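Local coordinates for putative epoxide hydrolase protein (Klebsiella pneumoniae subsp. pneumoniae, PDB 5BOV) that is a putative epoxide hydrolase of the alpha/beta hydrolase fold, possibly acting on lipid esters such as monoacylglycerols, its true substrate not being established, at residues Y158-T164 and Y217-L223. Numbering follows the deposited sequence.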
# COMPACT_ATOMS: atom_id res chain seq x y z
N TYR A 158 -6.92 2.12 -16.35
CA TYR A 158 -7.97 1.86 -15.42
C TYR A 158 -8.35 3.08 -14.59
O TYR A 158 -9.48 3.21 -14.19
CB TYR A 158 -7.62 0.66 -14.49
CG TYR A 158 -6.27 0.81 -13.83
CD1 TYR A 158 -5.10 0.32 -14.47
CD2 TYR A 158 -6.15 1.45 -12.62
CE1 TYR A 158 -3.85 0.49 -13.88
CE2 TYR A 158 -4.93 1.63 -12.04
CZ TYR A 158 -3.78 1.15 -12.70
OH TYR A 158 -2.58 1.32 -12.05
N GLN A 159 -7.42 4.00 -14.34
CA GLN A 159 -7.76 5.12 -13.51
C GLN A 159 -8.73 6.01 -14.26
O GLN A 159 -9.64 6.61 -13.69
CB GLN A 159 -6.53 5.90 -13.05
CG GLN A 159 -5.85 6.84 -14.01
CD GLN A 159 -4.64 7.57 -13.35
OE1 GLN A 159 -4.47 7.55 -12.12
NE2 GLN A 159 -3.82 8.14 -14.15
N PHE A 160 -8.54 6.09 -15.56
CA PHE A 160 -9.49 6.87 -16.43
C PHE A 160 -10.83 6.15 -16.59
O PHE A 160 -11.90 6.83 -16.50
CB PHE A 160 -8.91 7.21 -17.78
CG PHE A 160 -7.52 7.79 -17.68
CD1 PHE A 160 -7.33 9.07 -17.19
CD2 PHE A 160 -6.43 7.05 -18.10
CE1 PHE A 160 -6.06 9.59 -17.03
CE2 PHE A 160 -5.16 7.56 -17.93
CZ PHE A 160 -4.97 8.83 -17.42
N TYR A 161 -10.81 4.83 -16.71
CA TYR A 161 -12.05 4.06 -16.64
C TYR A 161 -12.86 4.39 -15.36
O TYR A 161 -14.05 4.72 -15.37
CB TYR A 161 -11.71 2.59 -16.66
CG TYR A 161 -12.89 1.64 -16.75
CD1 TYR A 161 -13.81 1.71 -17.82
CD2 TYR A 161 -13.07 0.62 -15.88
CE1 TYR A 161 -14.85 0.80 -17.95
CE2 TYR A 161 -14.09 -0.31 -16.00
CZ TYR A 161 -14.99 -0.25 -17.05
OH TYR A 161 -16.02 -1.17 -17.15
N PHE A 162 -12.15 4.35 -14.21
CA PHE A 162 -12.76 4.59 -12.89
C PHE A 162 -13.30 6.04 -12.71
O PHE A 162 -14.10 6.30 -11.84
CB PHE A 162 -11.80 4.24 -11.73
CG PHE A 162 -11.40 2.77 -11.65
CD1 PHE A 162 -12.22 1.76 -12.14
CD2 PHE A 162 -10.21 2.43 -11.02
CE1 PHE A 162 -11.78 0.45 -12.09
CE2 PHE A 162 -9.79 1.12 -10.94
CZ PHE A 162 -10.61 0.13 -11.46
N ALA A 163 -12.88 6.95 -13.57
CA ALA A 163 -13.36 8.32 -13.51
C ALA A 163 -14.80 8.46 -14.05
O ALA A 163 -15.36 9.52 -13.90
CB ALA A 163 -12.43 9.22 -14.28
N THR A 164 -15.33 7.43 -14.72
CA THR A 164 -16.63 7.45 -15.33
C THR A 164 -17.63 6.59 -14.59
O THR A 164 -17.24 5.63 -13.91
CB THR A 164 -16.59 6.97 -16.78
OG1 THR A 164 -16.30 5.59 -16.84
CG2 THR A 164 -15.54 7.77 -17.57
N TYR A 217 -8.85 6.83 -7.21
CA TYR A 217 -8.45 7.22 -8.56
C TYR A 217 -9.09 8.56 -9.04
O TYR A 217 -8.39 9.36 -9.68
CB TYR A 217 -8.61 6.06 -9.56
CG TYR A 217 -7.63 5.01 -9.25
CD1 TYR A 217 -6.26 5.21 -9.44
CD2 TYR A 217 -8.00 3.83 -8.60
CE1 TYR A 217 -5.31 4.25 -9.03
CE2 TYR A 217 -7.05 2.88 -8.27
CZ TYR A 217 -5.71 3.11 -8.47
OH TYR A 217 -4.79 2.17 -8.02
N ARG A 218 -10.30 8.86 -8.56
CA ARG A 218 -10.86 10.16 -8.85
C ARG A 218 -10.10 11.24 -8.11
O ARG A 218 -9.80 12.33 -8.69
CB ARG A 218 -12.34 10.21 -8.58
CG ARG A 218 -13.10 9.40 -9.61
CD ARG A 218 -14.58 9.39 -9.32
NE ARG A 218 -15.20 8.45 -10.29
CZ ARG A 218 -16.48 8.21 -10.38
NH1 ARG A 218 -17.32 8.84 -9.54
NH2 ARG A 218 -16.94 7.31 -11.27
N TRP A 219 -9.73 11.02 -6.85
CA TRP A 219 -8.95 12.02 -6.16
C TRP A 219 -7.62 12.29 -6.86
O TRP A 219 -7.23 13.42 -7.05
CB TRP A 219 -8.69 11.65 -4.67
CG TRP A 219 -8.02 12.77 -3.87
CD1 TRP A 219 -8.64 13.66 -3.06
CD2 TRP A 219 -6.63 13.07 -3.80
NE1 TRP A 219 -7.75 14.53 -2.53
CE2 TRP A 219 -6.50 14.18 -2.96
CE3 TRP A 219 -5.51 12.55 -4.40
CZ2 TRP A 219 -5.29 14.72 -2.65
CZ3 TRP A 219 -4.30 13.08 -4.09
CH2 TRP A 219 -4.19 14.16 -3.23
N ARG A 220 -6.97 11.22 -7.32
CA ARG A 220 -5.66 11.32 -7.90
C ARG A 220 -5.68 12.20 -9.16
O ARG A 220 -4.71 12.89 -9.43
CB ARG A 220 -5.20 9.93 -8.28
CG ARG A 220 -3.81 9.84 -8.79
CD ARG A 220 -3.48 8.36 -9.03
NE ARG A 220 -2.34 8.28 -9.94
CZ ARG A 220 -1.09 8.48 -9.60
NH1 ARG A 220 -0.76 8.74 -8.32
NH2 ARG A 220 -0.15 8.40 -10.53
N LEU A 221 -6.80 12.15 -9.89
CA LEU A 221 -7.00 12.90 -11.12
C LEU A 221 -7.56 14.31 -10.89
O LEU A 221 -7.82 15.04 -11.86
CB LEU A 221 -7.90 12.11 -12.05
CG LEU A 221 -7.33 10.80 -12.61
CD1 LEU A 221 -8.40 10.03 -13.31
CD2 LEU A 221 -6.15 11.10 -13.51
N GLY A 222 -7.76 14.69 -9.65
CA GLY A 222 -8.28 15.99 -9.32
C GLY A 222 -9.78 16.08 -9.51
O GLY A 222 -10.30 17.18 -9.61
N LEU A 223 -10.50 14.96 -9.51
CA LEU A 223 -11.92 14.92 -9.77
C LEU A 223 -12.79 14.79 -8.55
O LEU A 223 -14.00 14.68 -8.63
CB LEU A 223 -12.23 13.78 -10.74
CG LEU A 223 -11.49 13.85 -12.06
CD1 LEU A 223 -11.77 12.59 -12.85
CD2 LEU A 223 -11.94 15.09 -12.83
O HOH W 1 -0.71 8.91 -13.31
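Arg218 grips a single backbone oxygen with two nitrogens: NE lies 2.9 Å and NH2 3.1 Å from Phe162 O, near the C-terminal end of helix 157-162. The NE bond sits in the carbonyl plane on a lone pair, while NH2 comes in tilted 31° from that plane. An extended chain, with CG anti to the carbonyl carbon (chi1 -71°), carries the guanidinium across to this last turn, where its edge also brings NH2 within 3.1 Å of Thr164 O. Thr164 itself N-caps the following helix, its OG1 accepting from Gly167 N.

Deeper in, the contact turns aromatic. Tyr158 points its CE2 edge at the face of Tyr217 in a T-shaped pair, planes at 87°. Phe162 lies alongside Tyr217, with Phe162 CD2 3.6 Å from Tyr217 CD2. Trp40 meets all three rings, and Tyr217 OH hydrogen-bonds to NE1 of Trp111, which lies within what is probably the nucleophile elbow, as in other alpha/beta hydrolases. Gln159 CB packs against Tyr217 CD1, and the chain, extended beyond CG, carries OE1 to a weak, bent bond from Arg220 NE. A water bridges the same two side chains, held by Arg220 NH2 and more weakly by Gln159 NE2. Nearer the surface, Leu221 packs its methyls against Phe160 and Gln159, and Leu223 CD1 rests on Ala163 CB.

Gly222, with positive phi, ends helix 209-220 in a Schellman motif. The positive guanidinium of Arg218 probably interacts favourably with the partly negative carbonyl end of helix 157-162, satisfying Phe162 O on the partly exposed side while the rings fill the buried one.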